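Local atomic coordinates of citrate lyase, subunit 1 (Methanosaeta concilii, PDB entry 6HXI), a protein that probably uses ATP and coenzyme A to convert citrate into acetyl-CoA and oxaloacetate, as part of ATP citrate lyase. Residues C[4-10]-C[233-237]; C[120-124]-C[186-190]; C[54-60]-C[72-78]; C[23-28]-C[209-213]; C[114-118]-C[203-207]. All coordinates share one frame. Residues are numbered along the deposited sequence.

Contact 1: residues C[4-10]-C[233-237]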
# COMPACT_ATOMS: atom_id res chain seq x y z
N ARG C 4 29.03 -9.54 -54.82
CA ARG C 4 29.99 -8.44 -54.86
C ARG C 4 31.41 -8.93 -55.07
O ARG C 4 31.87 -9.79 -54.32
CB ARG C 4 29.89 -7.55 -53.60
CG ARG C 4 28.50 -6.93 -53.34
CD ARG C 4 28.50 -5.48 -53.70
NE ARG C 4 28.61 -4.61 -52.53
CZ ARG C 4 29.37 -3.52 -52.48
NH1 ARG C 4 30.12 -3.17 -53.52
NH2 ARG C 4 29.39 -2.77 -51.38
N GLY C 5 32.07 -8.38 -56.07
CA GLY C 5 33.44 -8.72 -56.44
C GLY C 5 34.45 -8.23 -55.43
O GLY C 5 34.22 -7.21 -54.78
N ILE C 6 35.53 -8.99 -55.23
CA ILE C 6 36.57 -8.61 -54.26
C ILE C 6 37.94 -8.58 -54.92
O ILE C 6 38.15 -9.26 -55.92
CB ILE C 6 36.55 -9.47 -52.95
CG1 ILE C 6 36.68 -10.99 -53.23
CG2 ILE C 6 35.29 -9.18 -52.12
CD1 ILE C 6 37.13 -11.80 -52.02
N ARG C 7 38.85 -7.77 -54.38
CA ARG C 7 40.22 -7.67 -54.88
C ARG C 7 40.91 -9.01 -54.76
O ARG C 7 40.65 -9.76 -53.81
CB ARG C 7 41.04 -6.61 -54.14
CG ARG C 7 40.51 -5.20 -54.34
CD ARG C 7 41.54 -4.14 -54.04
NE ARG C 7 40.88 -2.88 -53.66
CZ ARG C 7 40.34 -2.03 -54.53
NH1 ARG C 7 39.73 -0.93 -54.09
NH2 ARG C 7 40.37 -2.28 -55.83
N GLU C 8 41.77 -9.30 -55.74
CA GLU C 8 42.63 -10.48 -55.81
C GLU C 8 43.41 -10.57 -54.49
O GLU C 8 43.54 -11.66 -53.94
CB GLU C 8 43.59 -10.34 -57.00
CG GLU C 8 44.27 -11.62 -57.45
CD GLU C 8 45.17 -11.48 -58.66
OE1 GLU C 8 44.86 -10.67 -59.57
OE2 GLU C 8 46.20 -12.19 -58.71
N TYR C 9 43.86 -9.41 -53.96
CA TYR C 9 44.56 -9.25 -52.68
C TYR C 9 43.76 -9.89 -51.54
O TYR C 9 44.30 -10.72 -50.81
CB TYR C 9 44.84 -7.76 -52.40
CG TYR C 9 45.38 -7.47 -51.02
CD1 TYR C 9 46.68 -7.84 -50.66
CD2 TYR C 9 44.60 -6.83 -50.06
CE1 TYR C 9 47.18 -7.58 -49.39
CE2 TYR C 9 45.08 -6.60 -48.77
CZ TYR C 9 46.38 -6.96 -48.44
OH TYR C 9 46.89 -6.73 -47.19
N ASP C 10 42.46 -9.55 -51.45
CA ASP C 10 41.52 -10.02 -50.45
C ASP C 10 41.19 -11.52 -50.60
O ASP C 10 41.17 -12.24 -49.60
CB ASP C 10 40.25 -9.16 -50.49
CG ASP C 10 40.47 -7.68 -50.17
OD1 ASP C 10 41.28 -7.39 -49.25
OD2 ASP C 10 39.79 -6.83 -50.79
N GLU C 233 39.27 -8.48 -42.41
CA GLU C 233 40.31 -7.71 -43.10
C GLU C 233 39.92 -7.20 -44.50
O GLU C 233 40.79 -6.66 -45.19
CB GLU C 233 41.61 -8.55 -43.18
CG GLU C 233 42.51 -8.41 -41.96
CD GLU C 233 42.48 -9.58 -40.99
OE1 GLU C 233 42.99 -10.66 -41.35
OE2 GLU C 233 42.01 -9.38 -39.84
N LEU C 234 38.66 -7.34 -44.92
CA LEU C 234 38.32 -6.86 -46.27
C LEU C 234 37.15 -5.87 -46.33
O LEU C 234 36.29 -5.83 -45.44
CB LEU C 234 38.11 -8.02 -47.27
CG LEU C 234 36.76 -8.75 -47.28
CD1 LEU C 234 35.93 -8.33 -48.47
CD2 LEU C 234 36.95 -10.24 -47.34
N ALA C 235 37.12 -5.11 -47.43
CA ALA C 235 36.10 -4.13 -47.79
C ALA C 235 35.79 -4.31 -49.28
O ALA C 235 36.71 -4.58 -50.06
CB ALA C 235 36.59 -2.72 -47.50
N PHE C 236 34.50 -4.19 -49.67
CA PHE C 236 34.11 -4.33 -51.07
C PHE C 236 34.55 -3.13 -51.92
O PHE C 236 34.26 -1.99 -51.57
CB PHE C 236 32.60 -4.62 -51.23
CG PHE C 236 32.09 -5.90 -50.62
CD1 PHE C 236 32.53 -7.14 -51.09
CD2 PHE C 236 31.11 -5.88 -49.64
CE1 PHE C 236 32.05 -8.33 -50.53
CE2 PHE C 236 30.62 -7.07 -49.09
CZ PHE C 236 31.10 -8.28 -49.54
N PRO C 237 35.30 -3.37 -53.01
CA PRO C 237 35.74 -2.25 -53.84
C PRO C 237 34.67 -1.76 -54.82
O PRO C 237 33.75 -2.50 -55.14
CB PRO C 237 36.94 -2.83 -54.60
CG PRO C 237 36.63 -4.28 -54.73
CD PRO C 237 35.77 -4.67 -53.55

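Contact 2: residues C[120-124]-C[186-190]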
# COMPACT_ATOMS: atom_id res chain seq x y z
N VAL C 120 40.70 -23.78 -62.13
CA VAL C 120 39.63 -24.22 -61.21
C VAL C 120 38.64 -23.08 -60.97
O VAL C 120 39.05 -21.95 -60.69
CB VAL C 120 40.12 -24.90 -59.89
CG1 VAL C 120 40.89 -23.94 -59.00
CG2 VAL C 120 38.96 -25.54 -59.13
N ALA C 121 37.34 -23.37 -61.06
CA ALA C 121 36.29 -22.38 -60.80
C ALA C 121 35.07 -22.99 -60.11
O ALA C 121 34.60 -24.07 -60.50
CB ALA C 121 35.89 -21.67 -62.07
N ILE C 122 34.55 -22.30 -59.09
CA ILE C 122 33.36 -22.73 -58.38
C ILE C 122 32.30 -21.65 -58.52
O ILE C 122 32.54 -20.48 -58.26
CB ILE C 122 33.57 -23.23 -56.92
CG1 ILE C 122 34.80 -24.16 -56.79
CG2 ILE C 122 32.28 -23.92 -56.39
CD1 ILE C 122 35.27 -24.36 -55.36
N SER C 123 31.13 -22.07 -58.99
CA SER C 123 29.95 -21.25 -59.23
C SER C 123 28.76 -22.07 -58.75
O SER C 123 28.87 -23.28 -58.61
CB SER C 123 29.80 -21.02 -60.73
OG SER C 123 29.19 -19.77 -60.98
N SER C 124 27.61 -21.43 -58.52
CA SER C 124 26.44 -22.18 -58.09
C SER C 124 25.30 -22.13 -59.08
O SER C 124 25.17 -21.15 -59.82
CB SER C 124 25.98 -21.69 -56.73
OG SER C 124 26.98 -21.88 -55.74
N LEU C 186 38.91 -26.40 -51.61
CA LEU C 186 38.46 -25.16 -52.23
C LEU C 186 36.94 -25.04 -52.18
O LEU C 186 36.44 -23.94 -51.92
CB LEU C 186 38.97 -25.01 -53.67
CG LEU C 186 38.89 -23.60 -54.26
CD1 LEU C 186 40.00 -22.73 -53.73
CD2 LEU C 186 38.95 -23.65 -55.77
N TRP C 187 36.22 -26.17 -52.37
CA TRP C 187 34.75 -26.22 -52.25
C TRP C 187 34.33 -25.92 -50.80
O TRP C 187 33.37 -25.18 -50.59
CB TRP C 187 34.17 -27.57 -52.69
CG TRP C 187 32.67 -27.59 -52.54
CD1 TRP C 187 31.76 -26.99 -53.36
CD2 TRP C 187 31.94 -28.10 -51.43
NE1 TRP C 187 30.50 -27.14 -52.84
CE2 TRP C 187 30.58 -27.79 -51.64
CE3 TRP C 187 32.31 -28.76 -50.24
CZ2 TRP C 187 29.57 -28.18 -50.75
CZ3 TRP C 187 31.31 -29.16 -49.36
CH2 TRP C 187 29.96 -28.86 -49.62
N ARG C 188 35.04 -26.50 -49.82
CA ARG C 188 34.75 -26.30 -48.39
C ARG C 188 34.98 -24.84 -48.04
O ARG C 188 34.16 -24.23 -47.36
CB ARG C 188 35.63 -27.24 -47.54
CG ARG C 188 35.35 -28.72 -47.77
CD ARG C 188 35.94 -29.54 -46.64
NE ARG C 188 36.17 -30.94 -47.02
CZ ARG C 188 35.25 -31.91 -46.95
NH1 ARG C 188 34.01 -31.63 -46.55
NH2 ARG C 188 35.56 -33.14 -47.31
N PHE C 189 36.05 -24.26 -48.58
CA PHE C 189 36.40 -22.86 -48.44
C PHE C 189 35.31 -21.98 -49.07
O PHE C 189 34.89 -21.01 -48.46
CB PHE C 189 37.78 -22.62 -49.08
CG PHE C 189 38.22 -21.18 -49.23
CD1 PHE C 189 38.65 -20.45 -48.13
CD2 PHE C 189 38.25 -20.57 -50.48
CE1 PHE C 189 39.06 -19.12 -48.26
CE2 PHE C 189 38.66 -19.24 -50.62
CZ PHE C 189 39.06 -18.52 -49.51
N TYR C 190 34.83 -22.35 -50.26
CA TYR C 190 33.77 -21.65 -51.00
C TYR C 190 32.46 -21.64 -50.17
O TYR C 190 31.84 -20.59 -49.97
CB TYR C 190 33.58 -22.36 -52.36
CG TYR C 190 32.44 -21.86 -53.22
CD1 TYR C 190 32.64 -20.85 -54.16
CD2 TYR C 190 31.18 -22.46 -53.17
CE1 TYR C 190 31.60 -20.40 -54.97
CE2 TYR C 190 30.14 -22.04 -54.00
CZ TYR C 190 30.35 -21.00 -54.89
OH TYR C 190 29.33 -20.56 -55.69

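Contact 3: residues C[54-60]-C[72-78]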
# COMPACT_ATOMS: atom_id res chain seq x y z
N THR C 54 62.79 -10.62 -52.39
CA THR C 54 62.10 -11.61 -53.25
C THR C 54 61.86 -11.05 -54.67
O THR C 54 61.77 -9.83 -54.83
CB THR C 54 60.78 -12.06 -52.58
OG1 THR C 54 61.02 -12.33 -51.20
CG2 THR C 54 60.16 -13.30 -53.23
N ARG C 55 61.77 -11.95 -55.68
CA ARG C 55 61.42 -11.54 -57.05
C ARG C 55 59.90 -11.36 -57.06
O ARG C 55 59.18 -12.21 -56.54
CB ARG C 55 61.90 -12.55 -58.11
CG ARG C 55 63.42 -12.54 -58.35
CD ARG C 55 64.03 -11.16 -58.64
NE ARG C 55 63.61 -10.60 -59.93
CZ ARG C 55 64.43 -10.01 -60.80
NH1 ARG C 55 65.73 -9.90 -60.53
NH2 ARG C 55 63.96 -9.51 -61.93
N LEU C 56 59.43 -10.24 -57.60
CA LEU C 56 58.04 -9.82 -57.56
C LEU C 56 57.25 -9.88 -58.87
O LEU C 56 57.80 -10.11 -59.96
CB LEU C 56 57.96 -8.38 -57.00
CG LEU C 56 58.75 -8.07 -55.73
CD1 LEU C 56 58.75 -6.61 -55.46
CD2 LEU C 56 58.20 -8.80 -54.51
N VAL C 57 55.92 -9.70 -58.72
CA VAL C 57 54.86 -9.55 -59.72
C VAL C 57 53.99 -8.38 -59.21
O VAL C 57 53.56 -8.38 -58.05
CB VAL C 57 54.01 -10.83 -59.95
CG1 VAL C 57 52.88 -10.59 -60.95
CG2 VAL C 57 54.86 -11.99 -60.43
N VAL C 58 53.77 -7.38 -60.06
CA VAL C 58 52.92 -6.25 -59.70
C VAL C 58 51.92 -6.02 -60.86
O VAL C 58 52.32 -5.95 -62.02
CB VAL C 58 53.69 -4.99 -59.19
CG1 VAL C 58 54.78 -4.53 -60.15
CG2 VAL C 58 52.75 -3.84 -58.82
N LYS C 59 50.63 -6.02 -60.51
CA LYS C 59 49.51 -5.91 -61.46
C LYS C 59 48.33 -5.11 -60.87
O LYS C 59 48.14 -5.15 -59.65
CB LYS C 59 49.05 -7.31 -61.91
CG LYS C 59 48.72 -8.29 -60.77
CD LYS C 59 48.60 -9.72 -61.26
CE LYS C 59 48.81 -10.70 -60.15
NZ LYS C 59 48.38 -12.08 -60.53
N PRO C 60 47.52 -4.39 -61.70
CA PRO C 60 46.38 -3.65 -61.14
C PRO C 60 45.26 -4.57 -60.61
O PRO C 60 44.90 -5.55 -61.26
CB PRO C 60 45.91 -2.77 -62.30
CG PRO C 60 46.37 -3.46 -63.52
CD PRO C 60 47.59 -4.24 -63.17
N LEU C 72 49.59 -5.22 -68.78
CA LEU C 72 49.72 -4.47 -67.52
C LEU C 72 50.43 -5.23 -66.39
O LEU C 72 50.90 -4.59 -65.45
CB LEU C 72 48.35 -3.96 -67.07
CG LEU C 72 47.87 -2.69 -67.76
CD1 LEU C 72 46.38 -2.71 -67.94
CD2 LEU C 72 48.29 -1.45 -67.00
N VAL C 73 50.51 -6.58 -66.47
CA VAL C 73 51.17 -7.40 -65.45
C VAL C 73 52.69 -7.29 -65.59
O VAL C 73 53.23 -7.57 -66.67
CB VAL C 73 50.69 -8.88 -65.47
CG1 VAL C 73 51.37 -9.70 -64.37
CG2 VAL C 73 49.17 -8.98 -65.34
N LEU C 74 53.39 -6.90 -64.51
CA LEU C 74 54.85 -6.81 -64.48
C LEU C 74 55.37 -8.10 -63.83
O LEU C 74 55.09 -8.33 -62.65
CB LEU C 74 55.33 -5.56 -63.72
CG LEU C 74 56.75 -5.10 -64.03
CD1 LEU C 74 56.77 -4.10 -65.18
CD2 LEU C 74 57.41 -4.48 -62.82
N LEU C 75 56.06 -8.95 -64.61
CA LEU C 75 56.57 -10.24 -64.15
C LEU C 75 58.08 -10.25 -63.89
O LEU C 75 58.84 -9.67 -64.67
CB LEU C 75 56.21 -11.35 -65.14
CG LEU C 75 54.74 -11.71 -65.25
CD1 LEU C 75 54.16 -11.23 -66.56
CD2 LEU C 75 54.55 -13.20 -65.10
N ASP C 76 58.50 -10.96 -62.82
CA ASP C 76 59.89 -11.15 -62.37
C ASP C 76 60.66 -9.83 -62.25
O ASP C 76 61.42 -9.46 -63.15
CB ASP C 76 60.61 -12.19 -63.26
CG ASP C 76 61.89 -12.79 -62.71
OD1 ASP C 76 62.23 -12.50 -61.54
OD2 ASP C 76 62.53 -13.59 -63.43
N ALA C 77 60.45 -9.11 -61.13
CA ALA C 77 61.10 -7.82 -60.88
C ALA C 77 61.62 -7.64 -59.44
O ALA C 77 61.27 -8.41 -58.54
CB ALA C 77 60.18 -6.68 -61.27
N ASP C 78 62.49 -6.63 -59.25
CA ASP C 78 63.08 -6.25 -57.97
C ASP C 78 62.12 -5.30 -57.29
O ASP C 78 61.28 -4.70 -57.97
CB ASP C 78 64.42 -5.50 -58.21
CG ASP C 78 65.46 -6.17 -59.10
OD1 ASP C 78 65.24 -7.34 -59.48
OD2 ASP C 78 66.48 -5.53 -59.42

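Contact 4: residues C[23-28]-C[209-213]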
# COMPACT_ATOMS: atom_id res chain seq x y z
N LEU C 23 42.90 -28.21 -45.99
CA LEU C 23 44.04 -28.79 -46.68
C LEU C 23 45.31 -28.60 -45.82
O LEU C 23 45.23 -28.01 -44.74
CB LEU C 23 44.17 -28.00 -48.00
CG LEU C 23 44.93 -28.59 -49.17
CD1 LEU C 23 44.34 -29.93 -49.61
CD2 LEU C 23 44.94 -27.61 -50.33
N ASP C 24 46.47 -29.10 -46.29
CA ASP C 24 47.76 -28.88 -45.62
C ASP C 24 48.45 -27.77 -46.43
O ASP C 24 49.61 -27.89 -46.81
CB ASP C 24 48.60 -30.17 -45.58
CG ASP C 24 47.91 -31.37 -44.97
OD1 ASP C 24 46.93 -31.18 -44.22
OD2 ASP C 24 48.35 -32.51 -45.26
N ASP C 25 47.69 -26.68 -46.71
CA ASP C 25 48.07 -25.52 -47.51
C ASP C 25 48.90 -24.51 -46.72
O ASP C 25 48.69 -23.28 -46.81
CB ASP C 25 46.84 -24.88 -48.19
CG ASP C 25 47.18 -23.77 -49.18
OD1 ASP C 25 48.04 -24.00 -50.07
OD2 ASP C 25 46.65 -22.64 -49.02
N PHE C 26 49.88 -25.02 -45.96
CA PHE C 26 50.80 -24.18 -45.22
C PHE C 26 51.91 -23.84 -46.21
O PHE C 26 52.81 -23.04 -45.90
CB PHE C 26 51.33 -24.91 -43.98
CG PHE C 26 50.26 -25.61 -43.16
CD1 PHE C 26 49.41 -24.88 -42.33
CD2 PHE C 26 50.11 -26.99 -43.21
CE1 PHE C 26 48.42 -25.52 -41.58
CE2 PHE C 26 49.13 -27.63 -42.44
CZ PHE C 26 48.29 -26.89 -41.64
N SER C 27 51.83 -24.45 -47.42
CA SER C 27 52.75 -24.26 -48.53
C SER C 27 52.58 -22.85 -49.11
O SER C 27 53.58 -22.17 -49.33
CB SER C 27 52.53 -25.32 -49.60
OG SER C 27 53.08 -26.57 -49.20
N TYR C 28 51.33 -22.40 -49.29
CA TYR C 28 51.10 -21.05 -49.79
C TYR C 28 51.07 -20.05 -48.63
O TYR C 28 50.15 -20.05 -47.81
CB TYR C 28 49.85 -20.96 -50.69
CG TYR C 28 49.57 -19.56 -51.19
CD1 TYR C 28 50.44 -18.92 -52.07
CD2 TYR C 28 48.41 -18.88 -50.81
CE1 TYR C 28 50.18 -17.64 -52.54
CE2 TYR C 28 48.15 -17.59 -51.26
CZ TYR C 28 49.04 -16.97 -52.13
OH TYR C 28 48.79 -15.70 -52.59
N GLY C 209 53.26 -28.71 -52.80
CA GLY C 209 52.37 -27.65 -52.36
C GLY C 209 51.56 -27.06 -53.50
O GLY C 209 51.85 -27.34 -54.67
N ILE C 210 50.55 -26.24 -53.17
CA ILE C 210 49.66 -25.65 -54.18
C ILE C 210 49.67 -24.10 -54.13
O ILE C 210 49.48 -23.51 -53.06
CB ILE C 210 48.25 -26.30 -54.06
CG1 ILE C 210 47.46 -26.18 -55.38
CG2 ILE C 210 47.43 -25.84 -52.85
CD1 ILE C 210 47.52 -27.43 -56.16
N VAL C 211 49.96 -23.46 -55.29
CA VAL C 211 50.10 -22.00 -55.41
C VAL C 211 49.10 -21.34 -56.40
O VAL C 211 49.16 -21.62 -57.60
CB VAL C 211 51.58 -21.62 -55.76
CG1 VAL C 211 51.74 -20.12 -56.00
CG2 VAL C 211 52.55 -22.09 -54.68
N PRO C 212 48.25 -20.39 -55.93
CA PRO C 212 47.35 -19.67 -56.86
C PRO C 212 48.08 -18.53 -57.58
O PRO C 212 48.73 -17.72 -56.90
CB PRO C 212 46.27 -19.12 -55.92
CG PRO C 212 46.98 -18.89 -54.63
CD PRO C 212 48.07 -19.92 -54.54
N LEU C 213 47.98 -18.43 -58.92
CA LEU C 213 48.67 -17.35 -59.64
C LEU C 213 47.79 -16.14 -59.91
O LEU C 213 48.24 -15.01 -59.75
CB LEU C 213 49.35 -17.85 -60.92
CG LEU C 213 50.47 -18.91 -60.75
CD1 LEU C 213 51.01 -19.35 -62.10
CD2 LEU C 213 51.58 -18.41 -59.83

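Contact 5: residues C[114-118]-C[203-207]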
# COMPACT_ATOMS: atom_id res chain seq x y z
N HIS C 114 57.04 -21.33 -62.72
CA HIS C 114 56.18 -22.50 -62.91
C HIS C 114 56.25 -23.16 -64.28
O HIS C 114 56.69 -22.52 -65.25
CB HIS C 114 54.73 -22.07 -62.64
CG HIS C 114 54.21 -21.05 -63.61
ND1 HIS C 114 54.53 -19.70 -63.48
CD2 HIS C 114 53.42 -21.21 -64.70
CE1 HIS C 114 53.94 -19.09 -64.49
NE2 HIS C 114 53.25 -19.96 -65.24
N LYS C 115 55.72 -24.40 -64.36
CA LYS C 115 55.58 -25.18 -65.59
C LYS C 115 54.09 -25.40 -65.84
O LYS C 115 53.56 -24.93 -66.85
CB LYS C 115 56.34 -26.52 -65.48
CG LYS C 115 56.43 -27.31 -66.80
CD LYS C 115 55.51 -28.55 -66.80
CE LYS C 115 55.55 -29.35 -68.09
NZ LYS C 115 54.88 -28.64 -69.21
N GLU C 116 53.40 -26.09 -64.91
CA GLU C 116 51.98 -26.41 -65.00
C GLU C 116 51.10 -25.19 -64.81
O GLU C 116 51.42 -24.30 -64.02
CB GLU C 116 51.57 -27.50 -63.99
CG GLU C 116 52.11 -28.89 -64.30
CD GLU C 116 53.45 -29.26 -63.68
OE1 GLU C 116 54.08 -30.21 -64.19
OE2 GLU C 116 53.85 -28.62 -62.68
N GLU C 117 49.98 -25.16 -65.53
CA GLU C 117 48.98 -24.10 -65.42
C GLU C 117 47.60 -24.77 -65.46
O GLU C 117 47.14 -25.16 -66.54
CB GLU C 117 49.13 -23.03 -66.51
CG GLU C 117 50.14 -21.94 -66.17
CD GLU C 117 50.11 -20.66 -66.99
OE1 GLU C 117 49.41 -20.61 -68.03
OE2 GLU C 117 50.80 -19.70 -66.59
N TYR C 118 47.00 -25.00 -64.28
CA TYR C 118 45.68 -25.62 -64.18
C TYR C 118 44.63 -24.59 -63.78
O TYR C 118 44.94 -23.62 -63.08
CB TYR C 118 45.66 -26.83 -63.21
CG TYR C 118 46.68 -27.92 -63.47
CD1 TYR C 118 47.09 -28.24 -64.76
CD2 TYR C 118 47.20 -28.68 -62.41
CE1 TYR C 118 48.03 -29.24 -64.99
CE2 TYR C 118 48.14 -29.68 -62.64
CZ TYR C 118 48.56 -29.96 -63.93
OH TYR C 118 49.48 -30.96 -64.15
N PHE C 203 46.41 -21.93 -61.44
CA PHE C 203 47.04 -22.38 -60.21
C PHE C 203 48.21 -23.30 -60.59
O PHE C 203 48.24 -23.79 -61.72
CB PHE C 203 46.05 -23.03 -59.21
CG PHE C 203 45.51 -24.41 -59.47
CD1 PHE C 203 46.16 -25.54 -58.97
CD2 PHE C 203 44.28 -24.59 -60.09
CE1 PHE C 203 45.63 -26.82 -59.17
CE2 PHE C 203 43.75 -25.87 -60.28
CZ PHE C 203 44.43 -26.98 -59.82
N THR C 204 49.21 -23.45 -59.71
CA THR C 204 50.39 -24.29 -59.96
C THR C 204 50.86 -25.01 -58.69
O THR C 204 50.24 -24.90 -57.62
CB THR C 204 51.54 -23.47 -60.63
OG1 THR C 204 51.02 -22.66 -61.69
CG2 THR C 204 52.66 -24.36 -61.17
N PHE C 205 51.97 -25.75 -58.83
CA PHE C 205 52.66 -26.51 -57.80
C PHE C 205 54.01 -25.91 -57.43
O PHE C 205 54.74 -25.42 -58.29
CB PHE C 205 52.82 -27.97 -58.25
CG PHE C 205 51.52 -28.73 -58.25
CD1 PHE C 205 51.07 -29.37 -57.10
CD2 PHE C 205 50.73 -28.80 -59.39
CE1 PHE C 205 49.87 -30.08 -57.09
CE2 PHE C 205 49.52 -29.49 -59.39
CZ PHE C 205 49.09 -30.12 -58.23
N SER C 206 54.30 -25.92 -56.12
CA SER C 206 55.54 -25.49 -55.49
C SER C 206 55.94 -26.73 -54.71
O SER C 206 55.57 -26.88 -53.54
CB SER C 206 55.30 -24.31 -54.56
OG SER C 206 56.51 -23.70 -54.17
N GLY C 207 56.59 -27.66 -55.40
CA GLY C 207 56.95 -28.97 -54.86
C GLY C 207 55.70 -29.82 -54.79
O GLY C 207 55.09 -30.12 -55.83

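Contact 1: residues C[4-10]-C[233-237]
A connecting segment can be fixed to the edge of a sheet without joining its hydrogen-bond ladder, and residues 233-237 illustrate this. They lie on the loop that runs from strand 209-220 to helix 246-256, and they pass the outermost strand 3-6 and the start of helix 8-18. E233 contributes little. At L234 the chain begins to fill the corner between strand and helix: L234 CB sits 3.8 Å from D10 CG, and L234 CD1 meets I6 CG2 at 3.8 Å, with L14 of the same helix packing on this leucine too. A235 turns its CB away, so its part is played by the backbone. F236 then inserts its ring between R4 and I6. R4 CB lies over the ring face, 3.9 Å from the F236 centroid, a CH-pi contact; at the ring edge, I6 CG2 approaches F236 CD1 to 3.6 Å. P237 closes the series. Its CD rests 3.2 Å from G5 O, and its CB lies over a face of the R7 guanidinium, 3.4 Å from R7 NH1, while R7 NH2 is hydrogen-bonded to the carbonyl of D61. No hydrogen bond joins the two segments. Their union therefore depends on shape and apolar area, with two arginines lending aliphatic carbon or a flat guanidinium face, while strand 3-6 keeps its backbone bonds, through R4 and I6, for strand 209-220.

Contact 2: residues C[120-124]-C[186-190]
Helix-on-sheet packing in the ATP-grasp domain is seen here at close quarters: helix 173-192 lies against the antiparallel sheet that contains strand 118-125, the short segments running 9.7 Å apart at -38°. The alternation of the strand selects the residues that meet the helix, and I122 is the central one. Its CD1 reaches into the helix surface, 3.8 Å from L186 CD2 and 3.6 Å from W187 N, whereas its CG2 sits almost squarely over the ring of Y190, 3.5 Å from the centroid and 3° off the normal, a CH-pi contact. L186 extends the apolar seam along the strand, its CD2 also meeting V120 CG1 at 3.8 Å. A121 points to the opposite face. Y190 spans the remaining distance to the end of the segment, where S124 also hydrogen-bonds D129 and, through its carbonyl, Y207 of the neighbouring succinyl-CoA ligase alpha-subunit chain. The two hydroxyls meet here, with Y190 OH 2.7 Å from S124 OG.

Contact 3: residues C[54-60]-C[72-78]
A G1 beta bulge interrupts the antiparallel pairing of strands 56-60 and 74-75, which stand next to each other at one end of the four-stranded sheet in the ATP-grasp part of the chain. Such a bulge sets two residues of one strand against one of its neighbour; here D76 and A77 both face L56, and D76 adopts the positive phi of 51° that belongs to the first bulge position. On one side of it lies the regular pair V58 and L74, closed by V58 N to L74 O at 3.1 Å and L74 N to V58 O at 2.9 Å. Beyond the bulge, L56 N donates to A77 O at 2.8 Å and A77 N to L56 O at 3.1 Å. L56, V58, L74 and A77 share one face of the sheet, where V58 CG1 touches L74 CD2 at 3.7 Å and helix 79-89 packs through A82, Y85 and L86. On the other face V57 CG1 meets V73 CG1 at 3.8 Å. The bulge also brings two acidic side chains round R55, giving a salt-bridge network. R55 NE pairs with D76 OD1 at 2.8 Å, and R55 NH2 gives a hydrogen bond to D76 O, also at 2.8 Å. D78 OD1 completes the network from over the guanidinium face, 2.8 Å from R55 NH1, so that this last link is one of charge alone.

Contact 4: residues C[23-28]-C[209-213]
Y28 lays the face of its ring over P212, whose CD stands 3.5 Å from the ring centroid and only 10° off the normal, a CH-pi contact of the kind prolines commonly make with aromatic rings. The same ring reaches V211, with Y28 CD1 4.3 Å from V211 CG1, and Y28 CB rests 3.5 Å from I210 O. K12 and A16 of helix 8-18 also touch Y28, so the tyrosine lies between helix and strand. The principle at work is that an irregular loop can follow a strand closely without hydrogen-bonding to it. Segment 23-28, which leads from helix 8-18 towards strand 33-35, runs beside the beginning of strand 209-220 in the antiparallel sheet of the ATP-grasp domain, and no hydrogen bond crosses between them. Its path is bent by an inverse gamma turn centred on D25, closed by a weak bond from F26 N to D24 O at 3.0 Å. D25 OD1 then lies 3.4 Å from I210 CG2, and L23 CD2 meets I210 CG2 at 4.0 Å, while F182 of helix 173-192 touches both L23 and I210. At the first strand residue the approach is also close: S27 OG is 3.4 Å from G209 CA, and a beta carbon placed ideally on this glycine would clash with that hydroxyl oxygen.

Contact 5: residues C[114-118]-C[203-207]
Where the backbone ladder between these segments stops, a side-chain hydroxyl continues it: T204 OG1 donates to E116 O at 2.9 Å. The setting is the antiparallel sheet of the ATP-grasp domain, at the point where strand 118-125 begins beside strand 195-206. Y118 and F203 form a hydrogen-bonded antiparallel pair, with Y118 N to F203 O at 3.1 Å and F203 N to Y118 O at 2.8 Å. Before Y118 the chain is loop; taken end to end, 114-118 runs 127° from the direction of 203-205, and the threonine bond serves in place of a further backbone pair. T204 also uses its methyl, T204 CG2 lying 3.4 Å from H114 CB. The loop has a bond of its own, in which H114 NE2 donates to E117 OE2 at 2.8 Å. On the face shared by Y118 and F203 the aromatic rings gather. The edge of Y118 is turned toward the face of F203 in an offset edge-to-face pair, centroids 5.8 Å apart and planes at 77°, and Y118 CB lies over the F203 ring, 3.8 Å from its centroid. V179 of helix 173-192 covers F203 and F205 alike. Along the edge of the tyrosine ring, Y118 CE2 meets F205 CE2 at 3.5 Å.

Four of the contacts converge on one six-stranded antiparallel sheet; contact 3 belongs to a separate four-stranded sheet, yet is tied to it. K59 NZ of contact 3 forms a salt bridge with E8 OE2 of contact 1 at 2.8 Å and a weak hydrogen bond with L213 O of contact 4 at 3.0 Å. Contacts 4 and 5, centres about 10 Å apart, adjoin across neighbouring strands, V211 N lying 2.8 Å from T204 O. Contact 5 continues into contact 2, where F203 CD2 packs 3.6 Å from V120 CG1. In sequence, contact 1 encloses all the others. Its R4 side chain comes within about 13 Å of the sodium ion bound by D255, T258 and A260.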